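Putative type VI secretion protein (Escherichia coli, PDB 6SKI) probably hydrolyses phospholipids as a toxic type VI secretion effector, and binds the VgrG spike, on which it is loaded. Local coordinates at residues Leu269-Gln281 against Phe292-Leu304. Residues are numbered along the deposited sequence; the frame is centred on the assembly and turned at random.
Sequences LELRPSVAKKVFQ and FSLNSIKGMWPEL
Trp301 lays its indole against Val279 and Leu271, a worked example of how one large side chain can tie a loop to the strand that follows it. Its CB lies beside Val279, and Val279 CB is 3.5 Å from Trp301 CE3. CG2 of that valine sits over the centre of the six-membered ring, 3.7 Å from its centroid, in a CH-pi contact. Trp301 CD1 meets CB of Leu271, and next to it NE1 donates a hydrogen bond of 2.8 Å to Leu271 O. The carbonyl oxygen lies close to the indole plane, but the donor stands well above the carbonyl plane, and the N-H is moderately bent at 148°. Farther out, Trp301 CZ2 meets Arg272 O edge-on at 3.4 Å and also touches Pro273 and Val275, while CH2 comes up against Ala276 O. The outer rim of the indole thus rests against the type I turn from Arg272 to Val275 and the residues flanking it, with one hydrogen bond, to Leu271 O.

Beyond Val279, Ile297 CD1 packs between Val279 CG1 and Gln281 CB; with chi1 at 71°, Ile297 CG1 lies between backbone N and carbonyl carbon while CG2 faces Leu271 CD1. Glu303 ties its own strand back to Ser296 and Ile297, its carboxylate accepting from Ile297 N and Ser296 OG.

Gln281 N donates to Pro302 O, and Leu304 N returns a nearly straight bond of 2.7 Å to Gln281 O. This is parallel pairing of strands 278-284 and 303-306, neighbours in the mixed, largely parallel central sheet, consistent with the alpha/beta-hydrolase fold of Tle1-like catalytic domains.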
loop_
_atom_site.group_PDB
_atom_site.type_symbol
_atom_site.label_atom_id
_atom_site.label_comp_id
_atom_site.label_asym_id
_atom_site.label_seq_id
_atom_site.Cartn_x
_atom_site.Cartn_y
_atom_site.Cartn_z
ATOM N N LEU A 269 -1.917 13.603 4.584
ATOM C CA LEU A 269 -1.671 12.451 5.438
ATOM C C LEU A 269 -2.064 12.703 6.883
ATOM O O LEU A 269 -1.883 11.818 7.724
ATOM C CB LEU A 269 -0.194 12.052 5.375
ATOM C CG LEU A 269 0.279 11.395 4.083
ATOM C CD1 LEU A 269 1.495 10.544 4.350
ATOM C CD2 LEU A 269 -0.830 10.585 3.460
ATOM N N GLU A 270 -2.604 13.875 7.193
ATOM C CA GLU A 270 -2.981 14.217 8.555
ATOM C C GLU A 270 -4.422 13.789 8.770
ATOM O O GLU A 270 -5.290 14.084 7.943
ATOM C CB GLU A 270 -2.814 15.716 8.813
ATOM C CG GLU A 270 -2.679 16.085 10.285
ATOM C CD GLU A 270 -3.854 16.884 10.808
ATOM O OE1 GLU A 270 -4.335 17.782 10.085
ATOM O OE2 GLU A 270 -4.289 16.619 11.948
ATOM N N LEU A 271 -4.671 13.093 9.871
ATOM C CA LEU A 271 -5.967 12.476 10.133
ATOM C C LEU A 271 -6.612 13.214 11.298
ATOM O O LEU A 271 -6.289 12.961 12.462
ATOM C CB LEU A 271 -5.808 10.990 10.430
ATOM C CG LEU A 271 -5.071 10.181 9.363
ATOM C CD1 LEU A 271 -4.872 8.752 9.820
ATOM C CD2 LEU A 271 -5.815 10.229 8.046
ATOM N N ARG A 272 -7.525 14.121 10.981
ATOM C CA ARG A 272 -8.204 14.911 11.991
ATOM C C ARG A 272 -9.340 14.096 12.596
ATOM O O ARG A 272 -9.795 13.115 12.007
ATOM C CB ARG A 272 -8.680 16.218 11.362
ATOM C CG ARG A 272 -7.524 17.123 10.961
ATOM C CD ARG A 272 -7.973 18.337 10.168
ATOM N NE ARG A 272 -8.681 17.981 8.944
ATOM C CZ ARG A 272 -9.747 18.629 8.487
ATOM N NH1 ARG A 272 -10.227 19.668 9.156
ATOM N NH2 ARG A 272 -10.331 18.241 7.362
ATOM N N PRO A 273 -9.823 14.474 13.786
ATOM C CA PRO A 273 -10.743 13.589 14.525
ATOM C C PRO A 273 -12.018 13.220 13.787
ATOM O O PRO A 273 -12.767 12.373 14.285
ATOM C CB PRO A 273 -11.054 14.398 15.789
ATOM C CG PRO A 273 -9.841 15.231 15.974
ATOM C CD PRO A 273 -9.482 15.662 14.587
ATOM N N SER A 274 -12.293 13.814 12.629
ATOM C CA SER A 274 -13.478 13.474 11.854
ATOM C C SER A 274 -13.131 12.818 10.526
ATOM O O SER A 274 -14.000 12.710 9.654
ATOM C CB SER A 274 -14.333 14.721 11.617
ATOM O OG SER A 274 -14.985 14.658 10.362
ATOM N N VAL A 275 -11.883 12.380 10.348
ATOM C CA VAL A 275 -11.493 11.748 9.094
ATOM C C VAL A 275 -12.162 10.390 8.950
ATOM O O VAL A 275 -12.393 9.921 7.831
ATOM C CB VAL A 275 -9.959 11.643 9.006
ATOM C CG1 VAL A 275 -9.434 10.545 9.913
ATOM C CG2 VAL A 275 -9.525 11.418 7.575
ATOM N N ALA A 276 -12.495 9.749 10.066
ATOM C CA ALA A 276 -13.129 8.440 10.069
ATOM C C ALA A 276 -13.689 8.198 11.459
ATOM O O ALA A 276 -13.345 8.890 12.417
ATOM C CB ALA A 276 -12.149 7.333 9.677
ATOM N N LYS A 277 -14.567 7.204 11.558
ATOM C CA LYS A 277 -15.147 6.881 12.855
ATOM C C LYS A 277 -14.167 6.086 13.707
ATOM O O LYS A 277 -14.036 6.336 14.909
ATOM C CB LYS A 277 -16.464 6.130 12.667
ATOM C CG LYS A 277 -17.447 6.886 11.791
ATOM C CD LYS A 277 -18.849 6.313 11.867
ATOM C CE LYS A 277 -19.124 5.363 10.715
ATOM N NZ LYS A 277 -19.478 6.084 9.461
ATOM N N LYS A 278 -13.463 5.136 13.101
ATOM C CA LYS A 278 -12.404 4.393 13.766
ATOM C C LYS A 278 -11.195 4.331 12.849
ATOM O O LYS A 278 -11.329 4.079 11.649
ATOM C CB LYS A 278 -12.853 2.978 14.132
ATOM C CG LYS A 278 -14.054 2.917 15.056
ATOM C CD LYS A 278 -13.740 3.500 16.415
ATOM C CE LYS A 278 -14.652 2.929 17.479
ATOM N NZ LYS A 278 -14.886 1.476 17.270
ATOM N N VAL A 279 -10.016 4.576 13.411
ATOM C CA VAL A 279 -8.756 4.487 12.684
ATOM C C VAL A 279 -7.816 3.603 13.486
ATOM O O VAL A 279 -7.721 3.743 14.710
ATOM C CB VAL A 279 -8.125 5.872 12.447
ATOM C CG1 VAL A 279 -6.807 5.741 11.713
ATOM C CG2 VAL A 279 -9.075 6.767 11.675
ATOM N N PHE A 280 -7.138 2.682 12.806
ATOM C CA PHE A 280 -6.167 1.807 13.445
ATOM C C PHE A 280 -4.955 1.656 12.545
ATOM O O PHE A 280 -5.098 1.377 11.352
ATOM C CB PHE A 280 -6.766 0.432 13.736
ATOM C CG PHE A 280 -5.860 -0.470 14.517
ATOM C CD1 PHE A 280 -5.548 -0.190 15.832
ATOM C CD2 PHE A 280 -5.310 -1.594 13.933
ATOM C CE1 PHE A 280 -4.717 -1.017 16.546
ATOM C CE2 PHE A 280 -4.482 -2.423 14.647
ATOM C CZ PHE A 280 -4.183 -2.132 15.955
ATOM N N GLN A 281 -3.768 1.847 13.109
ATOM C CA GLN A 281 -2.524 1.569 12.413
ATOM C C GLN A 281 -1.701 0.555 13.186
ATOM O O GLN A 281 -1.593 0.631 14.412
ATOM C CB GLN A 281 -1.681 2.821 12.204
ATOM C CG GLN A 281 -0.600 2.612 11.168
ATOM C CD GLN A 281 0.170 3.862 10.846
ATOM O OE1 GLN A 281 0.417 4.693 11.711
ATOM N NE2 GLN A 281 0.569 3.996 9.593
ATOM N N PHE A 292 12.456 3.788 3.966
ATOM C CA PHE A 292 11.170 3.395 4.534
ATOM C C PHE A 292 11.059 4.084 5.884
ATOM O O PHE A 292 11.388 3.513 6.923
ATOM C CB PHE A 292 11.057 1.887 4.656
ATOM C CG PHE A 292 11.005 1.178 3.338
ATOM C CD1 PHE A 292 12.148 1.024 2.576
ATOM C CD2 PHE A 292 9.818 0.663 2.864
ATOM C CE1 PHE A 292 12.104 0.374 1.367
ATOM C CE2 PHE A 292 9.770 0.010 1.655
ATOM C CZ PHE A 292 10.914 -0.135 0.907
ATOM N N SER A 293 10.580 5.318 5.860
ATOM C CA SER A 293 10.358 6.095 7.066
ATOM C C SER A 293 8.868 6.134 7.365
ATOM O O SER A 293 8.042 6.224 6.454
ATOM C CB SER A 293 10.918 7.510 6.916
ATOM O OG SER A 293 10.291 8.197 5.852
ATOM N N LEU A 294 8.530 6.063 8.644
ATOM C CA LEU A 294 7.150 5.927 9.073
ATOM C C LEU A 294 6.462 7.281 9.113
ATOM O O LEU A 294 7.073 8.287 9.470
ATOM C CB LEU A 294 7.090 5.280 10.454
ATOM C CG LEU A 294 5.703 5.049 11.043
ATOM C CD1 LEU A 294 4.925 4.051 10.219
ATOM C CD2 LEU A 294 5.819 4.599 12.480
ATOM N N ASN A 295 5.198 7.304 8.706
ATOM C CA ASN A 295 4.287 8.395 9.028
ATOM C C ASN A 295 3.347 7.878 10.109
ATOM O O ASN A 295 2.477 7.046 9.838
ATOM C CB ASN A 295 3.518 8.872 7.800
ATOM C CG ASN A 295 4.425 9.389 6.711
ATOM O OD1 ASN A 295 4.554 10.597 6.522
ATOM N ND2 ASN A 295 5.059 8.482 5.985
ATOM N N SER A 296 3.528 8.362 11.328
ATOM C CA SER A 296 2.854 7.797 12.483
ATOM C C SER A 296 1.614 8.601 12.844
ATOM O O SER A 296 1.565 9.821 12.679
ATOM C CB SER A 296 3.798 7.735 13.682
ATOM O OG SER A 296 3.079 7.568 14.888
ATOM N N ILE A 297 0.609 7.891 13.340
ATOM C CA ILE A 297 -0.614 8.486 13.849
ATOM C C ILE A 297 -0.697 8.343 15.367
ATOM O O ILE A 297 -1.773 8.453 15.946
ATOM C CB ILE A 297 -1.849 7.891 13.153
ATOM C CG1 ILE A 297 -2.069 6.446 13.595
ATOM C CG2 ILE A 297 -1.693 7.964 11.650
ATOM C CD1 ILE A 297 -3.363 5.852 13.118
ATOM N N LYS A 298 0.440 8.116 16.019
ATOM C CA LYS A 298 0.471 7.920 17.460
ATOM C C LYS A 298 0.167 9.228 18.170
ATOM O O LYS A 298 0.702 10.281 17.810
ATOM C CB LYS A 298 1.833 7.388 17.898
ATOM C CG LYS A 298 1.858 6.872 19.319
ATOM C CD LYS A 298 2.351 5.443 19.376
ATOM C CE LYS A 298 1.861 4.747 20.629
ATOM N NZ LYS A 298 0.378 4.655 20.662
ATOM N N GLY A 299 -0.699 9.160 19.181
ATOM C CA GLY A 299 -1.132 10.310 19.928
ATOM C C GLY A 299 -2.468 10.860 19.474
ATOM O O GLY A 299 -3.236 11.363 20.302
ATOM N N MET A 300 -2.764 10.766 18.181
ATOM C CA MET A 300 -4.028 11.225 17.626
ATOM C C MET A 300 -5.020 10.086 17.431
ATOM O O MET A 300 -6.198 10.227 17.766
ATOM C CB MET A 300 -3.782 11.945 16.296
ATOM C CG MET A 300 -2.576 12.867 16.314
ATOM S SD MET A 300 -2.835 14.341 17.320
ATOM C CE MET A 300 -1.151 14.724 17.799
ATOM N N TRP A 301 -4.568 8.962 16.898
ATOM C CA TRP A 301 -5.397 7.792 16.646
ATOM C C TRP A 301 -4.721 6.562 17.219
ATOM O O TRP A 301 -3.518 6.574 17.500
ATOM C CB TRP A 301 -5.631 7.623 15.138
ATOM C CG TRP A 301 -6.521 8.662 14.558
ATOM C CD1 TRP A 301 -6.139 9.758 13.850
ATOM C CD2 TRP A 301 -7.947 8.711 14.640
ATOM N NE1 TRP A 301 -7.240 10.487 13.479
ATOM C CE2 TRP A 301 -8.363 9.864 13.955
ATOM C CE3 TRP A 301 -8.913 7.890 15.225
ATOM C CZ2 TRP A 301 -9.701 10.216 13.834
ATOM C CZ3 TRP A 301 -10.239 8.239 15.106
ATOM C CH2 TRP A 301 -10.622 9.393 14.417
ATOM N N PRO A 302 -5.471 5.479 17.424
ATOM C CA PRO A 302 -4.866 4.251 17.952
ATOM C C PRO A 302 -3.821 3.682 17.005
ATOM O O PRO A 302 -4.075 3.468 15.820
ATOM C CB PRO A 302 -6.070 3.316 18.100
ATOM C CG PRO A 302 -7.175 4.264 18.390
ATOM C CD PRO A 302 -6.936 5.345 17.378
ATOM N N GLU A 303 -2.631 3.439 17.546
ATOM C CA GLU A 303 -1.505 2.937 16.773
ATOM C C GLU A 303 -0.842 1.822 17.558
ATOM O O GLU A 303 -0.486 2.012 18.724
ATOM C CB GLU A 303 -0.494 4.045 16.477
ATOM C CG GLU A 303 0.764 3.545 15.807
ATOM C CD GLU A 303 1.482 4.627 15.040
ATOM O OE1 GLU A 303 0.816 5.362 14.292
ATOM O OE2 GLU A 303 2.716 4.742 15.183
ATOM N N LEU A 304 -0.675 0.667 16.927
ATOM C CA LEU A 304 -0.014 -0.472 17.543
ATOM C C LEU A 304 1.339 -0.687 16.889
ATOM O O LEU A 304 1.419 -0.919 15.681
ATOM C CB LEU A 304 -0.864 -1.735 17.415
ATOM C CG LEU A 304 -0.269 -2.989 18.047
ATOM C CD1 LEU A 304 -0.147 -2.827 19.540
ATOM C CD2 LEU A 304 -1.120 -4.189 17.712
#